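Local coordinates for protein beta-agarase D (Zobellia galactanivorans, PDB 4ASM) that hydrolyses the beta-1,4 linkages between beta-D-galactose and 3,6-anhydro-alpha-L-galactose in agarose, at random along the chain and with retention of anomeric configuration, through this GH16 catalytic domain, at residues Y37-N40 against V45-F48; M54-K59 against M319-N324; N82-S87 against L91-S96; A137-M142 against S148-L153. All coordinates share one frame; numbering follows the deposited sequence.

Contact 1. Residues Y37-N40 against V45-F48; sequences YTFN and VVDF
The rings of F39 and F48 lie face on face in an offset stack. Their centroids are 4.2 Å apart and their planes differ by only 5°. The shift brings F48 CB over the F39 ring, 3.6 Å from its centroid, as a CH-pi contact. In return, F39 CD2 and CE2 sit over one face of F48. The edge of the F48 ring meets Y37, whose OH is 3.7 Å from F48 CD1. V46 CG2 reaches the far end of F39 obliquely, 3.7 Å from F39 CZ.

A chi1 of 167° turns the F39 ring away from its own amide N and lays it against F48, with its outer end near V46 CG2. With an alanine here the stack would be gone, and one face of F48 and the methyl of V46 would probably lose the surface they pack on. F48 also meets the ring of W56, and the backbone of F39 bonds to V86 on strand 84-87.

No hydrogen bond joins the two segments. The Y37 hydroxyl is hydrogen-bonded to D33, so it can lie against a ring edge without losing its polar partner. Between these segments the contact is one of aromatic and aliphatic surface, with the polar ties going elsewhere.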
loop_
_atom_site.group_PDB
_atom_site.type_symbol
_atom_site.label_atom_id
_atom_site.label_comp_id
_atom_site.label_asym_id
_atom_site.label_seq_id
_atom_site.Cartn_x
_atom_site.Cartn_y
_atom_site.Cartn_z
ATOM N N TYR A 37 -2.662 -7.112 22.552
ATOM C CA TYR A 37 -3.344 -6.411 23.620
ATOM C C TYR A 37 -4.785 -6.126 23.220
ATOM O O TYR A 37 -5.226 -6.495 22.116
ATOM C CB TYR A 37 -2.581 -5.111 23.921
ATOM C CG TYR A 37 -2.331 -4.223 22.704
ATOM C CD1 TYR A 37 -1.217 -4.428 21.881
ATOM C CD2 TYR A 37 -3.209 -3.193 22.388
ATOM C CE1 TYR A 37 -0.997 -3.611 20.762
ATOM C CE2 TYR A 37 -3.008 -2.396 21.273
ATOM C CZ TYR A 37 -1.893 -2.605 20.484
ATOM O OH TYR A 37 -1.697 -1.789 19.382
ATOM N N THR A 38 -5.523 -5.477 24.116
ATOM C CA THR A 38 -6.883 -5.063 23.844
ATOM C C THR A 38 -6.934 -3.563 23.618
ATOM O O THR A 38 -6.406 -2.785 24.416
ATOM C CB THR A 38 -7.843 -5.494 24.998
ATOM O OG1 THR A 38 -7.888 -6.925 25.049
ATOM C CG2 THR A 38 -9.256 -4.949 24.775
ATOM N N PHE A 39 -7.513 -3.167 22.485
ATOM C CA PHE A 39 -7.920 -1.801 22.249
ATOM C C PHE A 39 -9.362 -1.879 21.765
ATOM O O PHE A 39 -9.625 -2.380 20.665
ATOM C CB PHE A 39 -7.025 -1.105 21.211
ATOM C CG PHE A 39 -7.591 0.204 20.719
ATOM C CD1 PHE A 39 -7.903 1.223 21.610
ATOM C CD2 PHE A 39 -7.825 0.409 19.361
ATOM C CE1 PHE A 39 -8.450 2.423 21.171
ATOM C CE2 PHE A 39 -8.387 1.597 18.902
ATOM C CZ PHE A 39 -8.694 2.621 19.813
ATOM N N ASN A 40 -10.303 -1.438 22.595
ATOM C CA ASN A 40 -11.700 -1.450 22.194
ATOM C C ASN A 40 -12.011 -0.246 21.312
ATOM O O ASN A 40 -11.500 0.852 21.559
ATOM C CB ASN A 40 -12.653 -1.515 23.399
ATOM C CG ASN A 40 -12.652 -2.879 24.071
ATOM O OD1 ASN A 40 -12.031 -3.044 25.120
ATOM N ND2 ASN A 40 -13.335 -3.863 23.470
ATOM N N VAL A 45 -10.946 10.272 18.731
ATOM C CA VAL A 45 -9.580 10.186 18.204
ATOM C C VAL A 45 -8.652 9.953 19.381
ATOM O O VAL A 45 -8.549 10.805 20.280
ATOM C CB VAL A 45 -9.150 11.476 17.484
ATOM C CG1 VAL A 45 -7.703 11.330 16.984
ATOM C CG2 VAL A 45 -10.097 11.780 16.353
ATOM N N VAL A 46 -8.021 8.786 19.403
ATOM C CA VAL A 46 -7.169 8.388 20.516
ATOM C C VAL A 46 -5.895 7.690 20.037
ATOM O O VAL A 46 -5.839 7.127 18.925
ATOM C CB VAL A 46 -7.909 7.434 21.502
ATOM C CG1 VAL A 46 -9.154 8.081 22.095
ATOM C CG2 VAL A 46 -8.266 6.118 20.804
ATOM N N ASP A 47 -4.885 7.707 20.890
ATOM C CA ASP A 47 -3.700 6.896 20.708
ATOM C C ASP A 47 -3.990 5.521 21.287
ATOM O O ASP A 47 -4.781 5.388 22.239
ATOM C CB ASP A 47 -2.510 7.481 21.482
ATOM C CG ASP A 47 -2.027 8.811 20.933
ATOM O OD1 ASP A 47 -2.274 9.149 19.748
ATOM O OD2 ASP A 47 -1.355 9.535 21.707
ATOM N N PHE A 48 -3.325 4.502 20.760
ATOM C CA PHE A 48 -3.442 3.158 21.320
ATOM C C PHE A 48 -2.159 2.359 21.180
ATOM O O PHE A 48 -1.261 2.719 20.425
ATOM C CB PHE A 48 -4.671 2.394 20.781
ATOM C CG PHE A 48 -4.647 2.104 19.292
ATOM C CD1 PHE A 48 -4.098 0.921 18.830
ATOM C CD2 PHE A 48 -5.231 2.976 18.373
ATOM C CE1 PHE A 48 -4.096 0.589 17.457
ATOM C CE2 PHE A 48 -5.233 2.654 17.002
ATOM C CZ PHE A 48 -4.656 1.460 16.555
#

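Contact 2. Residues M54-K59 against M319-N324; sequences MKWYNK and MDIIIN
W56 reaches over to I321 and I323 with the far end of its indole. From CB, the side chain leaves the strand with CG beside the backbone N and anti to the carbonyl carbon (chi1 -52°). On the pyrrole side, NE1 turns to another partner and hydrogen-bonds to D33 OD2. The six-membered ring makes the contact. CZ3 comes to 4.1 Å from the backbone I321 O and to 4.2 Å from the methyl I321 CG2. The next atom round the ring, CH2, makes the closest approach, 3.8 Å from I323 CD1. That methyl also lies 4.2 Å from CZ3, so it rests beside the CZ3-CH2 bond. I323 is extended at chi2 (175°), which carries CD1 out to the ring. Both partners approach the indole obliquely.

The nearest CA atoms, those of W56 and I321, are 9.2 Å apart. This fits strands that are not direct neighbours: strand 112-125 pairs with both 56-57 and 320-326, and its I123 and N125 touch W56. I356 of strand 350-362 packs against both W56 and I321. K55 and W56 form a classic beta bulge opposite F48.

The contact is buried and has no hydrogen bond across it. It joins strand 56-57 to strand 320-326 in the interior of the GH16 beta-sandwich. The indole is therefore used in two ways. Its N-H is satisfied by a carboxylate at one end, while its carbon rim packs against two isoleucines in the hydrophobic interior.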
loop_
_atom_site.group_PDB
_atom_site.type_symbol
_atom_site.label_atom_id
_atom_site.label_comp_id
_atom_site.label_asym_id
_atom_site.label_seq_id
_atom_site.Cartn_x
_atom_site.Cartn_y
_atom_site.Cartn_z
ATOM N N MET A 54 2.004 4.336 23.366
ATOM C CA MET A 54 1.204 4.911 22.302
ATOM C C MET A 54 1.939 4.559 21.025
ATOM O O MET A 54 2.970 5.158 20.721
ATOM C CB MET A 54 1.147 6.428 22.431
ATOM C CG MET A 54 0.658 6.928 23.760
ATOM S SD MET A 54 1.278 8.601 24.070
ATOM C CE MET A 54 0.111 9.090 25.351
ATOM N N LYS A 55 1.428 3.588 20.274
ATOM C CA LYS A 55 2.076 3.223 19.021
ATOM C C LYS A 55 1.317 3.718 17.798
ATOM O O LYS A 55 1.909 3.847 16.734
ATOM C CB LYS A 55 2.216 1.704 18.919
ATOM C CG LYS A 55 3.249 1.122 19.850
ATOM C CD LYS A 55 3.411 -0.360 19.622
ATOM C CE LYS A 55 4.439 -0.944 20.580
ATOM N NZ LYS A 55 5.810 -0.678 20.070
ATOM N N TRP A 56 0.016 3.929 17.942
ATOM C CA TRP A 56 -0.850 4.311 16.838
ATOM C C TRP A 56 -1.868 5.332 17.288
ATOM O O TRP A 56 -2.138 5.456 18.492
ATOM C CB TRP A 56 -1.654 3.099 16.318
ATOM C CG TRP A 56 -0.842 1.889 15.987
ATOM C CD1 TRP A 56 -0.485 0.895 16.837
ATOM C CD2 TRP A 56 -0.298 1.538 14.704
ATOM N NE1 TRP A 56 0.248 -0.056 16.180
ATOM C CE2 TRP A 56 0.389 0.315 14.869
ATOM C CE3 TRP A 56 -0.342 2.130 13.426
ATOM C CZ2 TRP A 56 1.055 -0.332 13.809
ATOM C CZ3 TRP A 56 0.320 1.498 12.372
ATOM C CH2 TRP A 56 1.009 0.268 12.567
ATOM N N TYR A 57 -2.467 6.028 16.331
ATOM C CA TYR A 57 -3.766 6.671 16.554
ATOM C C TYR A 57 -4.760 6.249 15.474
ATOM O O TYR A 57 -4.369 5.876 14.353
ATOM C CB TYR A 57 -3.681 8.196 16.725
ATOM C CG TYR A 57 -2.928 8.948 15.660
ATOM C CD1 TYR A 57 -1.561 9.170 15.777
ATOM C CD2 TYR A 57 -3.585 9.462 14.540
ATOM C CE1 TYR A 57 -0.863 9.886 14.806
ATOM C CE2 TYR A 57 -2.894 10.175 13.565
ATOM C CZ TYR A 57 -1.538 10.377 13.703
ATOM O OH TYR A 57 -0.856 11.084 12.723
ATOM N N ASN A 58 -6.043 6.296 15.829
ATOM C CA ASN A 58 -7.116 5.753 14.997
ATOM C C ASN A 58 -7.638 6.730 13.953
ATOM O O ASN A 58 -8.857 6.801 13.695
ATOM C CB ASN A 58 -8.255 5.174 15.868
ATOM C CG ASN A 58 -8.902 6.220 16.784
ATOM O OD1 ASN A 58 -8.385 7.336 16.950
ATOM N ND2 ASN A 58 -10.042 5.857 17.381
ATOM N N LYS A 59 -6.710 7.441 13.307
ATOM C CA LYS A 59 -7.076 8.404 12.290
ATOM C C LYS A 59 -5.999 8.462 11.210
ATOM O O LYS A 59 -4.862 8.093 11.452
ATOM C CB LYS A 59 -7.288 9.792 12.949
ATOM C CG LYS A 59 -7.817 10.881 12.035
ATOM C CD LYS A 59 -8.149 12.113 12.887
ATOM C CE LYS A 59 -8.606 13.269 12.016
ATOM N NZ LYS A 59 -9.239 14.344 12.854
ATOM N N MET A 319 8.411 9.025 6.436
ATOM C CA MET A 319 7.031 8.666 6.138
ATOM C C MET A 319 6.280 8.090 7.339
ATOM O O MET A 319 6.873 7.447 8.203
ATOM C CB MET A 319 6.995 7.661 4.984
ATOM C CG MET A 319 7.558 8.241 3.694
ATOM S SD MET A 319 7.335 7.079 2.338
ATOM C CE MET A 319 8.286 7.968 1.091
ATOM N N ASP A 320 4.980 8.381 7.402
ATOM C CA ASP A 320 4.076 7.738 8.348
ATOM C C ASP A 320 3.656 6.372 7.848
ATOM O O ASP A 320 3.334 6.204 6.667
ATOM C CB ASP A 320 2.805 8.576 8.508
ATOM C CG ASP A 320 3.092 9.972 9.047
ATOM O OD1 ASP A 320 3.810 10.067 10.067
ATOM O OD2 ASP A 320 2.591 10.951 8.464
ATOM N N ILE A 321 3.606 5.403 8.762
ATOM C CA ILE A 321 3.020 4.084 8.456
ATOM C C ILE A 321 1.514 4.187 8.648
ATOM O O ILE A 321 1.047 4.584 9.729
ATOM C CB ILE A 321 3.539 2.964 9.377
ATOM C CG1 ILE A 321 5.054 2.848 9.314
ATOM C CG2 ILE A 321 2.884 1.625 8.989
ATOM C CD1 ILE A 321 5.649 2.058 10.488
ATOM N N ILE A 322 0.773 3.843 7.597
ATOM C CA ILE A 322 -0.685 3.885 7.608
ATOM C C ILE A 322 -1.235 2.507 7.246
ATOM O O ILE A 322 -0.738 1.827 6.336
ATOM C CB ILE A 322 -1.215 4.936 6.600
ATOM C CG1 ILE A 322 -0.669 6.340 6.981
ATOM C CG2 ILE A 322 -2.737 4.910 6.551
ATOM C CD1 ILE A 322 -0.947 7.436 5.983
ATOM N N ILE A 323 -2.239 2.064 7.995
ATOM C CA ILE A 323 -2.960 0.847 7.629
ATOM C C ILE A 323 -4.404 1.236 7.504
ATOM O O ILE A 323 -4.943 1.926 8.377
ATOM C CB ILE A 323 -2.771 -0.279 8.672
ATOM C CG1 ILE A 323 -1.286 -0.605 8.808
ATOM C CG2 ILE A 323 -3.589 -1.516 8.240
ATOM C CD1 ILE A 323 -0.986 -1.622 9.903
ATOM N N ASN A 324 -5.057 0.816 6.422
ATOM C CA ASN A 324 -6.462 1.175 6.249
ATOM C C ASN A 324 -7.208 0.269 5.284
ATOM O O ASN A 324 -6.624 -0.637 4.694
ATOM C CB ASN A 324 -6.641 2.670 5.854
ATOM C CG ASN A 324 -6.320 2.961 4.380
ATOM O OD1 ASN A 324 -6.288 2.066 3.548
ATOM N ND2 ASN A 324 -6.126 4.232 4.058
#

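Contact 3. Residues N82-S87 against L91-S96; sequences NHVAVS and LNIWAS
H83-V86 and W94-L91 run antiparallel, with A85 and N92 as a hydrogen-bonded pair between the non-hydrogen-bonded pairs V84-I93 and V86-L91. A85 N donates to N92 O at 3.0 Å, and N92 N donates to A85 O at 2.7 Å. W94 N gives a longer bond of 3.3 Å to H83 O.

The imidazole of H83 stacks, offset, on the five-membered ring of W94, with centroids 4.3 Å apart and planes at 21°. W94 NE1 lies over the centre of the imidazole. H83 CA sits over the six-membered ring of W94, 3.7 Å from its centroid, and A85 CB meets that ring at its edge. With chi1 at 64°, the indole folds back across H83, so CA and imidazole share one of its faces. H83 NE2 is hydrogen-bonded to S96 OG at 2.7 Å, at the edge of the imidazole and close to its plane, which should restrain the ring's turn. S96 OG is also bonded to R119.

A water accepts from N92 ND2 and donates to S87 O, while N92 OD1 is hydrogen-bonded to N350 ND2. V84, V86, L91 and I93 lie on the face opposite A85 and N92; there L91 CD1 is 4.1 Å from V86 CG2.

This is a beta hairpin of the GH16 catalytic domain. Its first strand, with N82 and H83 before it, belongs to the substrate-binding segment inferred by similarity.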
loop_
_atom_site.group_PDB
_atom_site.type_symbol
_atom_site.label_atom_id
_atom_site.label_comp_id
_atom_site.label_asym_id
_atom_site.label_seq_id
_atom_site.Cartn_x
_atom_site.Cartn_y
_atom_site.Cartn_z
ATOM N N ASN A 82 -14.191 4.627 14.881
ATOM C CA ASN A 82 -14.603 3.414 15.603
ATOM C C ASN A 82 -14.535 2.124 14.781
ATOM O O ASN A 82 -15.002 1.074 15.239
ATOM C CB ASN A 82 -15.977 3.577 16.282
ATOM C CG ASN A 82 -17.121 3.528 15.306
ATOM O OD1 ASN A 82 -16.928 3.445 14.083
ATOM N ND2 ASN A 82 -18.337 3.575 15.833
ATOM N N HIS A 83 -13.958 2.212 13.578
ATOM C CA HIS A 83 -13.746 1.025 12.722
ATOM C C HIS A 83 -12.323 0.466 12.849
ATOM O O HIS A 83 -11.772 -0.091 11.908
ATOM C CB HIS A 83 -14.104 1.353 11.258
ATOM C CG HIS A 83 -15.574 1.334 10.986
ATOM N ND1 HIS A 83 -16.505 1.860 11.864
ATOM C CD2 HIS A 83 -16.279 0.777 9.973
ATOM C CE1 HIS A 83 -17.719 1.660 11.375
ATOM N NE2 HIS A 83 -17.610 1.009 10.230
ATOM N N VAL A 84 -11.761 0.587 14.051
ATOM C CA VAL A 84 -10.401 0.178 14.380
ATOM C C VAL A 84 -10.458 -0.435 15.768
ATOM O O VAL A 84 -11.036 0.152 16.676
ATOM C CB VAL A 84 -9.463 1.415 14.481
ATOM C CG1 VAL A 84 -8.078 0.998 14.964
ATOM C CG2 VAL A 84 -9.383 2.168 13.144
ATOM N N ALA A 85 -9.893 -1.628 15.915
ATOM C CA ALA A 85 -9.762 -2.244 17.247
ATOM C C ALA A 85 -8.545 -3.166 17.258
ATOM O O ALA A 85 -8.018 -3.547 16.207
ATOM C CB ALA A 85 -11.013 -3.035 17.581
ATOM N N VAL A 86 -8.085 -3.519 18.456
ATOM C CA VAL A 86 -7.074 -4.562 18.577
ATOM C C VAL A 86 -7.663 -5.581 19.533
ATOM O O VAL A 86 -8.095 -5.217 20.626
ATOM C CB VAL A 86 -5.706 -4.022 19.071
ATOM C CG1 VAL A 86 -4.642 -5.122 19.112
ATOM C CG2 VAL A 86 -5.254 -2.883 18.157
ATOM N N SER A 87 -7.706 -6.843 19.097
ATOM C CA SER A 87 -8.240 -7.941 19.919
ATOM C C SER A 87 -7.977 -9.273 19.260
ATOM O O SER A 87 -7.828 -9.355 18.039
ATOM C CB SER A 87 -9.745 -7.781 20.199
ATOM O OG SER A 87 -10.478 -7.790 18.993
ATOM N N LEU A 91 -4.689 -6.578 14.936
ATOM C CA LEU A 91 -5.357 -5.339 14.565
ATOM C C LEU A 91 -6.563 -5.695 13.678
ATOM O O LEU A 91 -6.426 -6.493 12.738
ATOM C CB LEU A 91 -4.381 -4.451 13.786
ATOM C CG LEU A 91 -4.929 -3.185 13.128
ATOM C CD1 LEU A 91 -5.355 -2.107 14.159
ATOM C CD2 LEU A 91 -3.925 -2.631 12.118
ATOM N N ASN A 92 -7.715 -5.100 13.974
ATOM C CA ASN A 92 -8.926 -5.263 13.182
ATOM C C ASN A 92 -9.245 -3.899 12.578
ATOM O O ASN A 92 -9.368 -2.916 13.308
ATOM C CB ASN A 92 -10.125 -5.655 14.073
ATOM C CG ASN A 92 -10.077 -7.109 14.579
ATOM O OD1 ASN A 92 -11.004 -7.874 14.323
ATOM N ND2 ASN A 92 -9.033 -7.471 15.323
ATOM N N ILE A 93 -9.355 -3.832 11.249
ATOM C CA ILE A 93 -9.821 -2.611 10.578
ATOM C C ILE A 93 -10.889 -3.048 9.600
ATOM O O ILE A 93 -10.618 -3.855 8.716
ATOM C CB ILE A 93 -8.665 -1.877 9.855
ATOM C CG1 ILE A 93 -7.751 -1.243 10.896
ATOM C CG2 ILE A 93 -9.207 -0.752 8.949
ATOM C CD1 ILE A 93 -6.550 -0.495 10.315
ATOM N N TRP A 94 -12.103 -2.535 9.753
ATOM C CA TRP A 94 -13.200 -3.036 8.935
ATOM C C TRP A 94 -13.956 -1.950 8.210
ATOM O O TRP A 94 -13.674 -0.760 8.368
ATOM C CB TRP A 94 -14.154 -3.892 9.777
ATOM C CG TRP A 94 -14.871 -3.191 10.874
ATOM C CD1 TRP A 94 -16.140 -2.693 10.826
ATOM C CD2 TRP A 94 -14.387 -2.951 12.199
ATOM N NE1 TRP A 94 -16.490 -2.155 12.050
ATOM C CE2 TRP A 94 -15.426 -2.296 12.907
ATOM C CE3 TRP A 94 -13.181 -3.231 12.863
ATOM C CZ2 TRP A 94 -15.287 -1.895 14.236
ATOM C CZ3 TRP A 94 -13.042 -2.819 14.199
ATOM C CH2 TRP A 94 -14.099 -2.167 14.864
ATOM N N ALA A 95 -14.907 -2.398 7.395
ATOM C CA ALA A 95 -15.775 -1.522 6.643
ATOM C C ALA A 95 -17.218 -1.866 6.949
ATOM O O ALA A 95 -17.528 -3.021 7.278
ATOM C CB ALA A 95 -15.501 -1.707 5.159
ATOM N N SER A 96 -18.086 -0.865 6.818
ATOM C CA SER A 96 -19.526 -1.067 6.958
ATOM C C SER A 96 -20.253 -0.001 6.155
ATOM O O SER A 96 -19.630 0.950 5.672
ATOM C CB SER A 96 -19.952 -0.980 8.429
ATOM O OG SER A 96 -19.846 0.366 8.895
HETATM O O HOH W 1 -8.784 -10.580 15.884
#

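Contact 4. Residues A137-M142 against S148-L153; sequences ARVKVM and SDIWLL
I150 faces A137 and V139 across the interior of the GH16 beta-sandwich, the jelly-roll fold of this family. Strand 133-140 pairs with 350-362, while strand 147-153 pairs with 320-326 in the facing layer.

The apolar part centres on one methyl. I150 CD1 lies 3.6 Å from A137 CB and 4.2 Å from V139 CG1. V139 and I150 meet tip to tip. With chi1 at -59° and the chain extended beyond it, I150 carries CD1 to the opposing strand. L351 of strand 350-362 touches V139, M142 and S148.

The polar part belongs to S148. Its OG accepts a hydrogen bond from M142 N, 3.1 Å long with an angle of 154° at the hydrogen. A water also bridges the segments. It lies 2.8 Å from S148 OG and 3.0 Å from M142 O, and may donate to the latter. One hydroxyl thus serves a backbone amide and a water where the chain leaves strand 133-140. A valine in place of S148 would probably leave the M142 amide without its acceptor and the water without one of its holders.

The remaining contacts wrap carbon round this hydroxyl. V141 CG1 approaches S148 OG to 3.8 Å, and the M142 chain bends at chi3 (-63°), bringing its terminal CE to 3.6 Å from the same oxygen.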
loop_
_atom_site.group_PDB
_atom_site.type_symbol
_atom_site.label_atom_id
_atom_site.label_comp_id
_atom_site.label_asym_id
_atom_site.label_seq_id
_atom_site.Cartn_x
_atom_site.Cartn_y
_atom_site.Cartn_z
ATOM N N ALA A 137 4.476 -6.946 7.345
ATOM C CA ALA A 137 3.295 -7.307 8.119
ATOM C C ALA A 137 2.806 -8.700 7.791
ATOM O O ALA A 137 2.971 -9.170 6.661
ATOM C CB ALA A 137 2.167 -6.302 7.892
ATOM N N ARG A 138 2.207 -9.354 8.787
ATOM C CA ARG A 138 1.472 -10.587 8.544
ATOM C C ARG A 138 0.005 -10.207 8.612
ATOM O O ARG A 138 -0.475 -9.698 9.626
ATOM C CB ARG A 138 1.816 -11.672 9.566
ATOM C CG ARG A 138 1.100 -12.980 9.290
ATOM C CD ARG A 138 1.674 -14.109 10.175
ATOM N NE ARG A 138 1.073 -15.394 9.790
ATOM C CZ ARG A 138 0.001 -15.934 10.366
ATOM N NH1 ARG A 138 -0.611 -15.322 11.369
ATOM N NH2 ARG A 138 -0.476 -17.093 9.912
ATOM N N VAL A 139 -0.712 -10.459 7.518
ATOM C CA VAL A 139 -2.042 -9.888 7.315
ATOM C C VAL A 139 -2.974 -10.858 6.599
ATOM O O VAL A 139 -2.550 -11.513 5.647
ATOM C CB VAL A 139 -1.936 -8.552 6.529
ATOM C CG1 VAL A 139 -1.134 -8.714 5.218
ATOM C CG2 VAL A 139 -3.317 -7.943 6.290
ATOM N N LYS A 140 -4.217 -10.965 7.084
ATOM C CA LYS A 140 -5.250 -11.671 6.354
ATOM C C LYS A 140 -5.936 -10.648 5.465
ATOM O O LYS A 140 -6.719 -9.812 5.944
ATOM C CB LYS A 140 -6.258 -12.296 7.301
ATOM C CG LYS A 140 -7.294 -13.168 6.584
ATOM C CD LYS A 140 -8.255 -13.790 7.563
ATOM C CE LYS A 140 -9.196 -14.765 6.876
ATOM N NZ LYS A 140 -10.167 -15.351 7.861
ATOM N N VAL A 141 -5.645 -10.738 4.167
ATOM C CA VAL A 141 -6.247 -9.833 3.185
ATOM C C VAL A 141 -7.772 -9.968 3.247
ATOM O O VAL A 141 -8.291 -11.088 3.331
ATOM C CB VAL A 141 -5.730 -10.186 1.770
ATOM C CG1 VAL A 141 -6.382 -9.310 0.700
ATOM C CG2 VAL A 141 -4.186 -10.092 1.727
ATOM N N MET A 142 -8.507 -8.857 3.199
ATOM C CA MET A 142 -9.964 -8.943 3.225
ATOM C C MET A 142 -10.509 -9.671 2.013
ATOM O O MET A 142 -10.134 -9.363 0.876
ATOM C CB MET A 142 -10.612 -7.580 3.268
ATOM C CG MET A 142 -10.364 -6.821 4.502
ATOM S SD MET A 142 -11.463 -5.370 4.572
ATOM C CE MET A 142 -10.833 -4.536 3.111
ATOM N N SER A 148 -7.371 -3.578 0.690
ATOM C CA SER A 148 -6.610 -3.856 1.914
ATOM C C SER A 148 -5.268 -3.166 1.746
ATOM O O SER A 148 -4.499 -3.523 0.830
ATOM C CB SER A 148 -6.411 -5.364 2.068
ATOM O OG SER A 148 -7.656 -6.028 2.252
ATOM N N ASP A 149 -4.997 -2.163 2.592
ATOM C CA ASP A 149 -3.850 -1.257 2.394
ATOM C C ASP A 149 -2.908 -1.207 3.580
ATOM O O ASP A 149 -3.346 -0.990 4.730
ATOM C CB ASP A 149 -4.310 0.196 2.152
ATOM C CG ASP A 149 -5.171 0.367 0.915
ATOM O OD1 ASP A 149 -4.938 -0.310 -0.106
ATOM O OD2 ASP A 149 -6.078 1.258 0.976
ATOM N N ILE A 150 -1.614 -1.383 3.305
ATOM C CA ILE A 150 -0.556 -1.105 4.284
ATOM C C ILE A 150 0.454 -0.272 3.537
ATOM O O ILE A 150 0.951 -0.688 2.486
ATOM C CB ILE A 150 0.112 -2.390 4.805
ATOM C CG1 ILE A 150 -0.941 -3.292 5.462
ATOM C CG2 ILE A 150 1.248 -2.027 5.750
ATOM C CD1 ILE A 150 -0.418 -4.649 5.931
ATOM N N TRP A 151 0.724 0.931 4.027
ATOM C CA TRP A 151 1.505 1.846 3.206
ATOM C C TRP A 151 2.232 2.909 4.019
ATOM O O TRP A 151 2.034 3.008 5.239
ATOM C CB TRP A 151 0.609 2.460 2.112
ATOM C CG TRP A 151 -0.675 3.117 2.569
ATOM C CD1 TRP A 151 -1.717 2.538 3.260
ATOM C CD2 TRP A 151 -1.065 4.470 2.316
ATOM N NE1 TRP A 151 -2.720 3.462 3.449
ATOM C CE2 TRP A 151 -2.343 4.653 2.882
ATOM C CE3 TRP A 151 -0.451 5.547 1.663
ATOM C CZ2 TRP A 151 -3.018 5.880 2.826
ATOM C CZ3 TRP A 151 -1.113 6.759 1.583
ATOM C CH2 TRP A 151 -2.401 6.919 2.155
ATOM N N LEU A 152 3.086 3.664 3.330
ATOM C CA LEU A 152 3.899 4.725 3.937
ATOM C C LEU A 152 3.629 6.037 3.200
ATOM O O LEU A 152 3.591 6.056 1.951
ATOM C CB LEU A 152 5.390 4.368 3.826
ATOM C CG LEU A 152 5.839 2.968 4.227
ATOM C CD1 LEU A 152 7.326 2.774 3.939
ATOM C CD2 LEU A 152 5.510 2.653 5.692
ATOM N N LEU A 153 3.451 7.134 3.940
ATOM C CA LEU A 153 3.125 8.418 3.299
ATOM C C LEU A 153 3.807 9.548 4.048
ATOM O O LEU A 153 3.680 9.632 5.277
ATOM C CB LEU A 153 1.613 8.641 3.274
ATOM C CG LEU A 153 1.063 9.919 2.625
ATOM C CD1 LEU A 153 1.413 10.008 1.132
ATOM C CD2 LEU A 153 -0.457 10.031 2.834
HETATM O O HOH W 2 -9.152 -6.712 0.019
#

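In the fold
From the N terminus, contact 1 comes first and closes a loop of four residues before strand 47-48. Contact 2 opens at 54-59 and closes some 260 residues later on strand 320-326. Contacts 3 and 4 nest within that long loop, one after the other, and no two contacts cross. Contact 3 closes a tight hairpin; contact 4 closes the turn between strands 133-140 and 147-153. Neighbouring strands 47-48 and 56-57 link contact 1 to contact 2, and F48 packing on V86 links it to contact 3. L91 and I93 pack on I323, joining contacts 2 and 3. Strands 320-326 and 147-153 pair directly, tying contact 2 to contact 4.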